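Local coordinates for glucan-binding protein C, GbpC (Streptococcus mutans UA159, PDB 5UQZ) that probably binds glucan as a calcium-containing, cell-wall-attached surface protein and mediates both sucrose-dependent and sucrose-independent adherence of the bacterium, at residues D95-Y100 with Q321-T326; N159-N164 with I182-S187; N226-K231 with D266-A271; G233-K238 with G317-N322. All coordinates share one frame; numbering follows the deposited sequence.

Interaction 1: residues D95-Y100 with Q321-T326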
# COMPACT_ATOMS: atom_id res chain seq x y z
N ASP A 95 8.72 -14.67 10.02
CA ASP A 95 8.80 -13.67 8.96
C ASP A 95 7.44 -13.58 8.27
O ASP A 95 6.71 -14.56 8.17
CB ASP A 95 9.84 -14.15 7.96
CG ASP A 95 10.11 -13.17 6.86
OD1 ASP A 95 10.99 -12.30 7.03
OD2 ASP A 95 9.45 -13.30 5.80
N ILE A 96 7.08 -12.38 7.82
CA ILE A 96 5.83 -12.18 7.08
C ILE A 96 5.67 -13.17 5.94
O ILE A 96 4.58 -13.73 5.72
CB ILE A 96 5.73 -10.72 6.61
CG1 ILE A 96 4.34 -10.45 6.03
CG2 ILE A 96 6.89 -10.38 5.69
CD1 ILE A 96 3.30 -10.35 7.13
N LEU A 97 6.72 -13.40 5.16
CA LEU A 97 6.56 -14.33 4.05
C LEU A 97 6.30 -15.74 4.52
O LEU A 97 5.48 -16.44 3.92
CB LEU A 97 7.75 -14.30 3.11
CG LEU A 97 7.93 -12.98 2.33
CD1 LEU A 97 9.00 -13.10 1.28
CD2 LEU A 97 6.60 -12.55 1.71
N GLN A 98 6.92 -16.14 5.64
CA GLN A 98 6.61 -17.46 6.18
C GLN A 98 5.23 -17.51 6.80
O GLN A 98 4.57 -18.55 6.74
CB GLN A 98 7.63 -17.89 7.22
CG GLN A 98 9.02 -18.24 6.66
CD GLN A 98 9.06 -19.38 5.61
OE1 GLN A 98 8.09 -20.09 5.35
NE2 GLN A 98 10.23 -19.55 5.00
N GLN A 99 4.78 -16.42 7.43
CA GLN A 99 3.42 -16.39 7.96
C GLN A 99 2.39 -16.64 6.88
O GLN A 99 1.32 -17.18 7.17
CB GLN A 99 3.19 -15.05 8.62
CG GLN A 99 1.98 -14.97 9.45
CD GLN A 99 2.04 -13.73 10.32
OE1 GLN A 99 3.11 -13.34 10.82
NE2 GLN A 99 0.91 -13.11 10.51
N TYR A 100 2.67 -16.22 5.64
CA TYR A 100 1.75 -16.43 4.55
C TYR A 100 2.16 -17.60 3.67
O TYR A 100 1.58 -17.79 2.60
CB TYR A 100 1.58 -15.15 3.73
CG TYR A 100 0.70 -14.15 4.48
CD1 TYR A 100 -0.70 -14.17 4.32
CD2 TYR A 100 1.25 -13.26 5.39
CE1 TYR A 100 -1.49 -13.27 5.00
CE2 TYR A 100 0.47 -12.36 6.08
CZ TYR A 100 -0.92 -12.39 5.91
OH TYR A 100 -1.71 -11.49 6.57
N GLN A 321 9.04 -19.35 -7.73
CA GLN A 321 8.61 -20.49 -6.93
C GLN A 321 9.26 -20.45 -5.55
O GLN A 321 10.46 -20.12 -5.40
CB GLN A 321 9.03 -21.77 -7.67
CG GLN A 321 8.50 -23.02 -7.04
CD GLN A 321 8.86 -24.23 -7.85
OE1 GLN A 321 9.96 -24.31 -8.42
NE2 GLN A 321 7.96 -25.15 -7.93
N ASN A 322 8.47 -20.77 -4.52
CA ASN A 322 8.94 -20.87 -3.14
C ASN A 322 9.14 -19.54 -2.44
O ASN A 322 9.55 -19.55 -1.26
CB ASN A 322 10.18 -21.77 -2.97
CG ASN A 322 9.88 -23.19 -3.34
OD1 ASN A 322 8.77 -23.67 -3.10
ND2 ASN A 322 10.83 -23.86 -3.97
N LEU A 323 8.84 -18.41 -3.07
CA LEU A 323 8.82 -17.14 -2.35
C LEU A 323 7.37 -16.72 -2.22
O LEU A 323 6.78 -16.26 -3.21
CB LEU A 323 9.60 -16.10 -3.15
CG LEU A 323 9.81 -14.84 -2.35
CD1 LEU A 323 10.84 -15.03 -1.23
CD2 LEU A 323 10.18 -13.65 -3.25
N PRO A 324 6.76 -16.85 -1.05
CA PRO A 324 5.32 -16.59 -0.92
C PRO A 324 4.93 -15.21 -1.41
O PRO A 324 5.69 -14.23 -1.26
CB PRO A 324 5.07 -16.75 0.59
CG PRO A 324 6.08 -17.80 0.99
CD PRO A 324 7.33 -17.45 0.18
N THR A 325 3.76 -15.15 -2.06
CA THR A 325 3.23 -13.91 -2.62
C THR A 325 2.31 -13.27 -1.60
O THR A 325 1.40 -13.94 -1.08
CB THR A 325 2.41 -14.24 -3.87
OG1 THR A 325 3.29 -14.82 -4.85
CG2 THR A 325 1.79 -13.00 -4.50
N THR A 326 2.51 -11.99 -1.31
CA THR A 326 1.69 -11.24 -0.36
C THR A 326 1.34 -9.88 -0.91
O THR A 326 2.09 -9.31 -1.70
CB THR A 326 2.43 -11.06 0.98
OG1 THR A 326 3.64 -10.34 0.77
CG2 THR A 326 2.76 -12.40 1.62

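Interaction 2: residues N159-N164 with I182-S187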
# COMPACT_ATOMS: atom_id res chain seq x y z
N ASN A 159 -10.24 -14.94 -6.92
CA ASN A 159 -10.43 -15.48 -8.27
C ASN A 159 -9.35 -16.49 -8.63
O ASN A 159 -9.55 -17.33 -9.50
CB ASN A 159 -10.39 -14.36 -9.32
CG ASN A 159 -11.43 -13.32 -9.03
OD1 ASN A 159 -12.63 -13.65 -8.85
ND2 ASN A 159 -11.01 -12.07 -8.95
N SER A 160 -8.17 -16.38 -8.04
CA SER A 160 -7.04 -17.26 -8.31
C SER A 160 -6.03 -17.11 -7.18
O SER A 160 -6.05 -16.10 -6.45
CB SER A 160 -6.39 -16.96 -9.66
OG SER A 160 -5.74 -15.67 -9.66
N SER A 161 -5.14 -18.10 -7.07
CA SER A 161 -4.06 -18.05 -6.09
C SER A 161 -2.73 -18.41 -6.77
O SER A 161 -2.71 -18.99 -7.88
CB SER A 161 -4.33 -19.07 -4.97
OG SER A 161 -3.30 -19.00 -4.04
N THR A 162 -1.63 -18.11 -6.07
CA THR A 162 -0.31 -18.57 -6.45
C THR A 162 0.01 -19.98 -5.93
O THR A 162 1.05 -20.53 -6.31
CB THR A 162 0.76 -17.57 -5.99
OG1 THR A 162 0.55 -17.35 -4.59
CG2 THR A 162 0.60 -16.24 -6.70
N ASN A 163 -0.84 -20.54 -5.05
CA ASN A 163 -0.59 -21.90 -4.62
C ASN A 163 -1.38 -22.88 -5.49
O ASN A 163 -2.05 -22.49 -6.46
CB ASN A 163 -0.80 -22.05 -3.10
CG ASN A 163 -2.27 -22.02 -2.65
OD1 ASN A 163 -3.21 -22.24 -3.45
ND2 ASN A 163 -2.48 -21.77 -1.38
N ASN A 164 -1.26 -24.17 -5.18
CA ASN A 164 -1.94 -25.21 -5.95
C ASN A 164 -3.15 -25.77 -5.21
O ASN A 164 -3.59 -26.88 -5.49
CB ASN A 164 -0.97 -26.31 -6.38
CG ASN A 164 -0.07 -25.85 -7.51
OD1 ASN A 164 -0.51 -25.10 -8.37
ND2 ASN A 164 1.17 -26.32 -7.54
N ILE A 182 -3.36 -10.33 2.35
CA ILE A 182 -3.58 -11.67 1.78
C ILE A 182 -2.28 -12.23 1.22
O ILE A 182 -1.43 -11.48 0.72
CB ILE A 182 -4.73 -11.60 0.74
CG1 ILE A 182 -5.09 -12.97 0.20
CG2 ILE A 182 -4.42 -10.65 -0.42
CD1 ILE A 182 -6.40 -13.01 -0.58
N GLY A 183 -2.12 -13.55 1.32
CA GLY A 183 -0.94 -14.15 0.74
C GLY A 183 -1.07 -15.66 0.63
O GLY A 183 -1.98 -16.27 1.19
N ALA A 184 -0.11 -16.26 -0.08
CA ALA A 184 -0.08 -17.70 -0.27
C ALA A 184 1.32 -18.09 -0.71
O ALA A 184 2.07 -17.26 -1.20
CB ALA A 184 -1.07 -18.12 -1.34
N GLN A 185 1.63 -19.39 -0.59
CA GLN A 185 2.86 -19.88 -1.22
C GLN A 185 2.80 -19.62 -2.72
O GLN A 185 1.71 -19.59 -3.32
CB GLN A 185 3.01 -21.38 -0.95
CG GLN A 185 4.24 -22.04 -1.60
CD GLN A 185 5.58 -21.41 -1.14
OE1 GLN A 185 5.94 -20.29 -1.54
NE2 GLN A 185 6.36 -22.17 -0.36
N THR A 186 3.98 -19.43 -3.34
CA THR A 186 4.09 -19.43 -4.80
C THR A 186 4.55 -20.83 -5.18
O THR A 186 5.74 -21.16 -5.08
CB THR A 186 5.08 -18.38 -5.27
OG1 THR A 186 4.71 -17.10 -4.71
CG2 THR A 186 5.07 -18.25 -6.80
N SER A 187 3.59 -21.68 -5.55
CA SER A 187 3.88 -23.10 -5.68
C SER A 187 4.61 -23.45 -6.97
O SER A 187 5.27 -24.49 -7.01
CB SER A 187 2.58 -23.89 -5.62
OG SER A 187 1.95 -23.70 -4.36

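Interaction 3: residues N226-K231 with D266-A271. With CA (calcium ion), chain B.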
# COMPACT_ATOMS: atom_id res chain seq x y z
N ASN A 226 3.34 -1.89 -5.74
CA ASN A 226 4.76 -2.17 -5.94
C ASN A 226 5.02 -2.99 -7.19
O ASN A 226 4.27 -3.92 -7.48
CB ASN A 226 5.31 -2.99 -4.75
CG ASN A 226 5.06 -2.34 -3.43
OD1 ASN A 226 3.92 -2.28 -2.99
ND2 ASN A 226 6.10 -1.79 -2.80
N HIS A 227 6.13 -2.67 -7.86
CA HIS A 227 6.67 -3.52 -8.90
C HIS A 227 8.16 -3.63 -8.59
O HIS A 227 8.90 -2.64 -8.68
CB HIS A 227 6.45 -2.87 -10.27
CG HIS A 227 6.95 -3.71 -11.42
ND1 HIS A 227 6.66 -3.41 -12.74
CD2 HIS A 227 7.70 -4.84 -11.45
CE1 HIS A 227 7.20 -4.32 -13.53
NE2 HIS A 227 7.84 -5.19 -12.77
N TRP A 228 8.60 -4.80 -8.20
CA TRP A 228 10.02 -5.04 -7.99
C TRP A 228 10.50 -6.18 -8.88
O TRP A 228 9.74 -7.13 -9.13
CB TRP A 228 10.38 -5.28 -6.52
CG TRP A 228 9.66 -6.37 -5.70
CD1 TRP A 228 8.65 -6.17 -4.77
CD2 TRP A 228 9.92 -7.78 -5.70
NE1 TRP A 228 8.31 -7.38 -4.19
CE2 TRP A 228 9.06 -8.37 -4.75
CE3 TRP A 228 10.80 -8.60 -6.42
CZ2 TRP A 228 9.05 -9.75 -4.50
CZ3 TRP A 228 10.78 -9.98 -6.17
CH2 TRP A 228 9.92 -10.52 -5.23
N THR A 229 11.73 -6.06 -9.37
CA THR A 229 12.30 -7.07 -10.25
C THR A 229 13.66 -7.45 -9.69
O THR A 229 14.58 -6.62 -9.64
CB THR A 229 12.44 -6.54 -11.68
OG1 THR A 229 11.17 -6.05 -12.16
CG2 THR A 229 12.89 -7.64 -12.60
N THR A 230 13.77 -8.70 -9.24
CA THR A 230 15.02 -9.18 -8.69
C THR A 230 15.20 -10.62 -9.13
O THR A 230 14.34 -11.19 -9.82
CB THR A 230 15.05 -9.16 -7.15
OG1 THR A 230 14.24 -10.21 -6.63
CG2 THR A 230 14.61 -7.83 -6.56
N LYS A 231 16.31 -11.23 -8.69
CA LYS A 231 16.53 -12.64 -8.94
C LYS A 231 15.39 -13.51 -8.44
O LYS A 231 15.22 -14.62 -8.94
CB LYS A 231 17.84 -13.05 -8.22
CG LYS A 231 18.22 -14.50 -8.33
CD LYS A 231 19.57 -14.79 -7.66
CE LYS A 231 19.56 -14.52 -6.16
NZ LYS A 231 20.73 -15.18 -5.46
N ASP A 266 10.02 -1.35 -12.76
CA ASP A 266 10.35 -1.44 -11.34
C ASP A 266 10.23 -0.06 -10.71
O ASP A 266 10.75 0.92 -11.25
CB ASP A 266 11.76 -2.02 -11.23
CG ASP A 266 12.27 -2.20 -9.78
OD1 ASP A 266 12.34 -1.21 -9.04
OD2 ASP A 266 12.67 -3.32 -9.36
N ASN A 267 9.52 0.02 -9.59
CA ASN A 267 9.41 1.26 -8.84
C ASN A 267 9.93 1.09 -7.42
O ASN A 267 9.68 1.94 -6.56
CB ASN A 267 7.98 1.79 -8.84
CG ASN A 267 6.99 0.88 -8.15
OD1 ASN A 267 7.37 -0.12 -7.55
ND2 ASN A 267 5.70 1.23 -8.23
N GLN A 268 10.68 0.00 -7.17
CA GLN A 268 11.10 -0.34 -5.82
C GLN A 268 12.57 -0.02 -5.52
O GLN A 268 12.89 0.30 -4.37
CB GLN A 268 10.92 -1.86 -5.61
CG GLN A 268 11.02 -2.29 -4.14
CD GLN A 268 9.74 -1.99 -3.36
OE1 GLN A 268 8.65 -1.99 -3.91
NE2 GLN A 268 9.88 -1.74 -2.07
N TYR A 269 13.46 -0.14 -6.51
CA TYR A 269 14.90 0.04 -6.29
C TYR A 269 15.46 1.04 -7.27
O TYR A 269 15.32 0.87 -8.49
CB TYR A 269 15.62 -1.33 -6.50
CG TYR A 269 15.24 -2.31 -5.41
CD1 TYR A 269 15.73 -2.16 -4.11
CD2 TYR A 269 14.35 -3.36 -5.66
CE1 TYR A 269 15.31 -3.00 -3.08
CE2 TYR A 269 13.95 -4.22 -4.63
CZ TYR A 269 14.42 -4.02 -3.35
OH TYR A 269 14.02 -4.85 -2.33
N LYS A 270 16.14 2.06 -6.74
CA LYS A 270 16.90 2.95 -7.60
C LYS A 270 17.88 2.17 -8.47
O LYS A 270 18.14 2.56 -9.61
CB LYS A 270 17.64 3.98 -6.75
CG LYS A 270 16.70 4.95 -6.04
CD LYS A 270 17.56 6.01 -5.35
CE LYS A 270 16.78 6.98 -4.55
NZ LYS A 270 17.80 8.00 -4.04
N ALA A 271 18.44 1.08 -7.95
CA ALA A 271 19.38 0.28 -8.74
C ALA A 271 18.73 -0.29 -9.99
O ALA A 271 19.43 -0.66 -10.95
CB ALA A 271 19.94 -0.87 -7.90
CA CA B . 1.96 -2.83 -1.83
O HOH W 1 3.52 -2.71 0.07
O HOH W 2 3.40 -4.92 -1.51
O HOH W 3 1.41 -4.25 0.12
O HOH W 4 -0.41 -2.82 -1.64

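Interaction 4: residues G233-K238 with G317-N322. With CA (calcium ion), chain B.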
# COMPACT_ATOMS: atom_id res chain seq x y z
N GLY A 233 12.04 -12.64 -8.45
CA GLY A 233 10.72 -12.46 -9.06
C GLY A 233 10.62 -11.18 -9.87
O GLY A 233 11.46 -10.29 -9.77
N ASP A 234 9.54 -11.11 -10.66
CA ASP A 234 9.12 -9.88 -11.31
C ASP A 234 7.72 -9.63 -10.73
O ASP A 234 6.69 -9.89 -11.35
CB ASP A 234 9.09 -10.03 -12.83
CG ASP A 234 8.81 -8.72 -13.51
OD1 ASP A 234 8.98 -7.65 -12.90
OD2 ASP A 234 8.43 -8.75 -14.69
N HIS A 235 7.70 -9.09 -9.52
CA HIS A 235 6.51 -8.98 -8.68
C HIS A 235 5.79 -7.68 -9.02
O HIS A 235 6.38 -6.60 -8.89
CB HIS A 235 7.02 -8.89 -7.25
CG HIS A 235 5.95 -8.65 -6.22
ND1 HIS A 235 5.53 -9.63 -5.35
CD2 HIS A 235 5.25 -7.53 -5.89
CE1 HIS A 235 4.65 -9.12 -4.50
NE2 HIS A 235 4.45 -7.84 -4.81
N VAL A 236 4.53 -7.78 -9.46
CA VAL A 236 3.78 -6.61 -9.87
C VAL A 236 2.41 -6.65 -9.21
O VAL A 236 1.72 -7.68 -9.23
CB VAL A 236 3.62 -6.54 -11.41
CG1 VAL A 236 3.00 -5.20 -11.82
CG2 VAL A 236 4.89 -6.77 -12.19
N GLU A 237 2.01 -5.51 -8.63
CA GLU A 237 0.69 -5.32 -8.04
C GLU A 237 -0.13 -4.45 -8.98
O GLU A 237 0.34 -3.40 -9.43
CB GLU A 237 0.86 -4.70 -6.65
CG GLU A 237 1.66 -5.64 -5.76
CD GLU A 237 2.06 -5.16 -4.39
OE1 GLU A 237 1.60 -4.12 -3.91
OE2 GLU A 237 2.87 -5.91 -3.77
N LYS A 238 -1.36 -4.88 -9.26
CA LYS A 238 -2.20 -4.26 -10.28
C LYS A 238 -3.63 -4.13 -9.78
O LYS A 238 -4.07 -4.89 -8.93
CB LYS A 238 -2.26 -5.14 -11.56
CG LYS A 238 -0.89 -5.52 -12.15
CD LYS A 238 -1.07 -6.28 -13.45
CE LYS A 238 0.26 -6.53 -14.12
NZ LYS A 238 0.10 -7.43 -15.29
N GLY A 317 1.34 -10.86 -8.47
CA GLY A 317 1.96 -12.08 -8.98
C GLY A 317 3.34 -11.76 -9.50
O GLY A 317 3.78 -10.61 -9.51
N GLY A 318 4.04 -12.81 -9.94
CA GLY A 318 5.37 -12.66 -10.52
C GLY A 318 6.51 -13.15 -9.67
O GLY A 318 7.65 -13.17 -10.15
N ASN A 319 6.27 -13.55 -8.42
CA ASN A 319 7.35 -14.10 -7.60
C ASN A 319 7.82 -15.41 -8.18
O ASN A 319 7.05 -16.16 -8.80
CB ASN A 319 6.83 -14.44 -6.19
CG ASN A 319 6.65 -13.21 -5.33
OD1 ASN A 319 6.51 -12.08 -5.86
ND2 ASN A 319 6.54 -13.39 -4.04
N ASP A 320 9.09 -15.74 -7.91
CA ASP A 320 9.58 -17.07 -8.22
C ASP A 320 8.96 -18.11 -7.27
O ASP A 320 8.47 -17.82 -6.16
CB ASP A 320 11.10 -17.11 -8.13
CG ASP A 320 11.75 -16.46 -9.36
OD1 ASP A 320 11.15 -16.56 -10.46
OD2 ASP A 320 12.83 -15.92 -9.25
N GLN A 321 9.04 -19.35 -7.73
CA GLN A 321 8.61 -20.49 -6.93
C GLN A 321 9.26 -20.45 -5.55
O GLN A 321 10.46 -20.12 -5.40
CB GLN A 321 9.03 -21.77 -7.67
CG GLN A 321 8.50 -23.02 -7.04
CD GLN A 321 8.86 -24.23 -7.85
OE1 GLN A 321 9.96 -24.31 -8.42
NE2 GLN A 321 7.96 -25.15 -7.93
N ASN A 322 8.47 -20.77 -4.52
CA ASN A 322 8.94 -20.87 -3.14
C ASN A 322 9.14 -19.54 -2.44
O ASN A 322 9.55 -19.55 -1.26
CB ASN A 322 10.18 -21.77 -2.97
CG ASN A 322 9.88 -23.19 -3.34
OD1 ASN A 322 8.77 -23.67 -3.10
ND2 ASN A 322 10.83 -23.86 -3.97
CA CA B . 1.96 -2.83 -1.83
O HOH W 2 3.40 -4.92 -1.51
O HOH W 1 3.52 -2.71 0.07
O HOH W 3 1.41 -4.25 0.12
O HOH W 4 -0.41 -2.82 -1.64

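Interaction 1: residues D95-Y100 with Q321-T326
The Y100 ring meets T326 obliquely: the methyl CG2 of T326 lies 3.7 Å from Y100 CB and close to the root of the ring rather than its hydroxyl end. At the ring edge, in its plane, sits the carbonyl oxygen of I96, while F181 of strand 180-184 stacks with the same ring. T326 has OG1 between its backbone N and carbonyl carbon (chi1 60°), which leaves CG2 anti to the carbonyl carbon and in touch with both Y100 and L97. The two branches of L97 divide the rest of the contact. CD1 packs against L323 CD1 at 3.7 Å, and CD2 lies 3.5 Å from P324 O and 3.8 Å from T326 OG1. The P324 ring meets the helix backbone, with P324 CG 3.3 Å from L97 O. No hydrogen bond spans the two segments, so van der Waals fit alone joins them directly. The short helix is capped at its start by D95, whose OD2 accepts from L97 N at 2.8 Å, on the anti side and 35° out of the carboxylate plane. Helix 96-99 thus rests beside the entry to strand 325-329, an outermost strand of a four-stranded antiparallel sheet. Y100 also touches L169 and N171 of strand 167-172, and T325 pairs through its backbone with A184 of strand 180-184.

Interaction 2: residues N159-N164 with I182-S187
T162 OG1 donates to Q185 O at 2.8 Å, coming from above the carbonyl plane. With OG1 between the backbone N and the carbonyl carbon (chi1 53°), the hydroxyl is directed at segment 182-187. The T162 carbonyl adds a second bond: its oxygen accepts from S187 N at 2.9 Å, nearly straight at 171°, and T186 CA makes a CH···O contact with it. T162 is therefore held through both its side chain and its backbone. A184 CB lies 3.6 Å from S161 OG and nearly as close to T162 OG1. S187 OG packs 3.1 Å from N163 CA, and S187 CB touches N164 ND2 at 3.4 Å; that amide nitrogen is bonded to N188 OD1. The CB of T186 points away from segment 159-164, and its OG1 hydrogen-bonds to L323 O and T325 OG1. S161 OG accepts from N163 N at 3.1 Å and also bonds to S167 O, which shapes the turn at S161-N163. The bend is an ST turn. Through it the chain following strand 151-160 of the large sheet meets the end of strand 180-184 in the four-stranded sheet, a junction between sheets in keeping with the beta-supersandwich architecture of this glucan-binding domain.

Interaction 3: residues N226-K231 with D266-A271
D266 holds CG anti to its backbone N (chi1 -179°), and its carboxylate lies against the strand, where OD2 accepts from T229 N at 2.9 Å. N267 instead has CG between backbone N and carbonyl carbon (chi1 64°), and its OD1 accepts from H227 N at 2.9 Å, the donor standing above the amide carbonyl plane. The return bond, N267 N to H227 O, is also 2.9 Å, so H227 is gripped through both of its backbone polar atoms. D266 OD1 meanwhile takes Q268 N at 2.8 Å and Y269 N at 3.0 Å, an Asx turn through Q268 N that Y269 N extends to an Asx motif, shaping the loop pressed on the strand. Q268 packs its CB 3.6 Å from W228 CB. Its OE1 receives N226 ND2 at 2.8 Å on a lone pair, essentially straight and within the plane of both amides. D285 OD2 is a second partner of ND2. These bonds fix the rotation of the N226 amide, whose OD1 binds the calcium ion at 2.3 Å. Q268 thus acts as a second-shell residue that positions a metal ligand, and the calcium, by drawing charge from OD1, would probably polarise the amide and strengthen its N-H donors.

Interaction 4: residues G233-K238 with G317-N322
V236 and G317 form a hydrogen-bonded antiparallel pair, V236 N to G317 O at 2.9 Å and G317 N to V236 O at a longer 3.3 Å. Their strands run at 154°, the axes approaching to 4.1 Å. D234 N reaches G318 O at 2.8 Å, while G233 and N319 form a non-hydrogen-bonded pair; the register slips by one residue between the two pairs, a beta bulge. Packing at the bulge is close. G318 CA makes a CH···O contact of 3.2 Å with D234 O; a side chain at G318 would run into D234 O, and one at G233 into N319 CA, so the two glycines let the strands approach. The side-chain bonds centre on H235, which lies alongside N319. H235 ND1 donates to N319 OD1 at 2.7 Å, on a lone pair and in the ring plane, and N319 ND2 is in turn bonded to L323 O. From the other nitrogen, H235 NE2 donates to the anti lone pair of E237 OE2, also at 2.7 Å. Donation from both nitrogens is consistent with a protonated ring. Metal bonding is the last kind: E237 OE1 binds calcium at 2.5 Å, and OE2 accepts from water 2, itself a calcium ligand. With S224 O and N226 OD1, this forms a calcium site on a bulged antiparallel sheet, in which H235 orients the carboxylate from the second shell.

Interaction 2 is the most buried of the four, whereas the others are partly buried. Interaction 1 relies on apolar fit without a hydrogen bond between its segments, interaction 2 on one hydroxyl and one backbone bond, both made by T162, and interactions 3 and 4 on dense polar networks ending at calcium. Interactions 3 and 4 hold successive strands, 227-230 and 233-240, of the large sheet; D234 OD1 bonds to both H227 NE2 and T229 OG1, and both contacts contribute a calcium ligand. Interactions 1 and 2 share the smaller sheet through neighbouring strands 325-329 and 180-184. Residues 321-322 belong to interactions 1 and 4, and T186 O with N322 N ties interaction 2 to them.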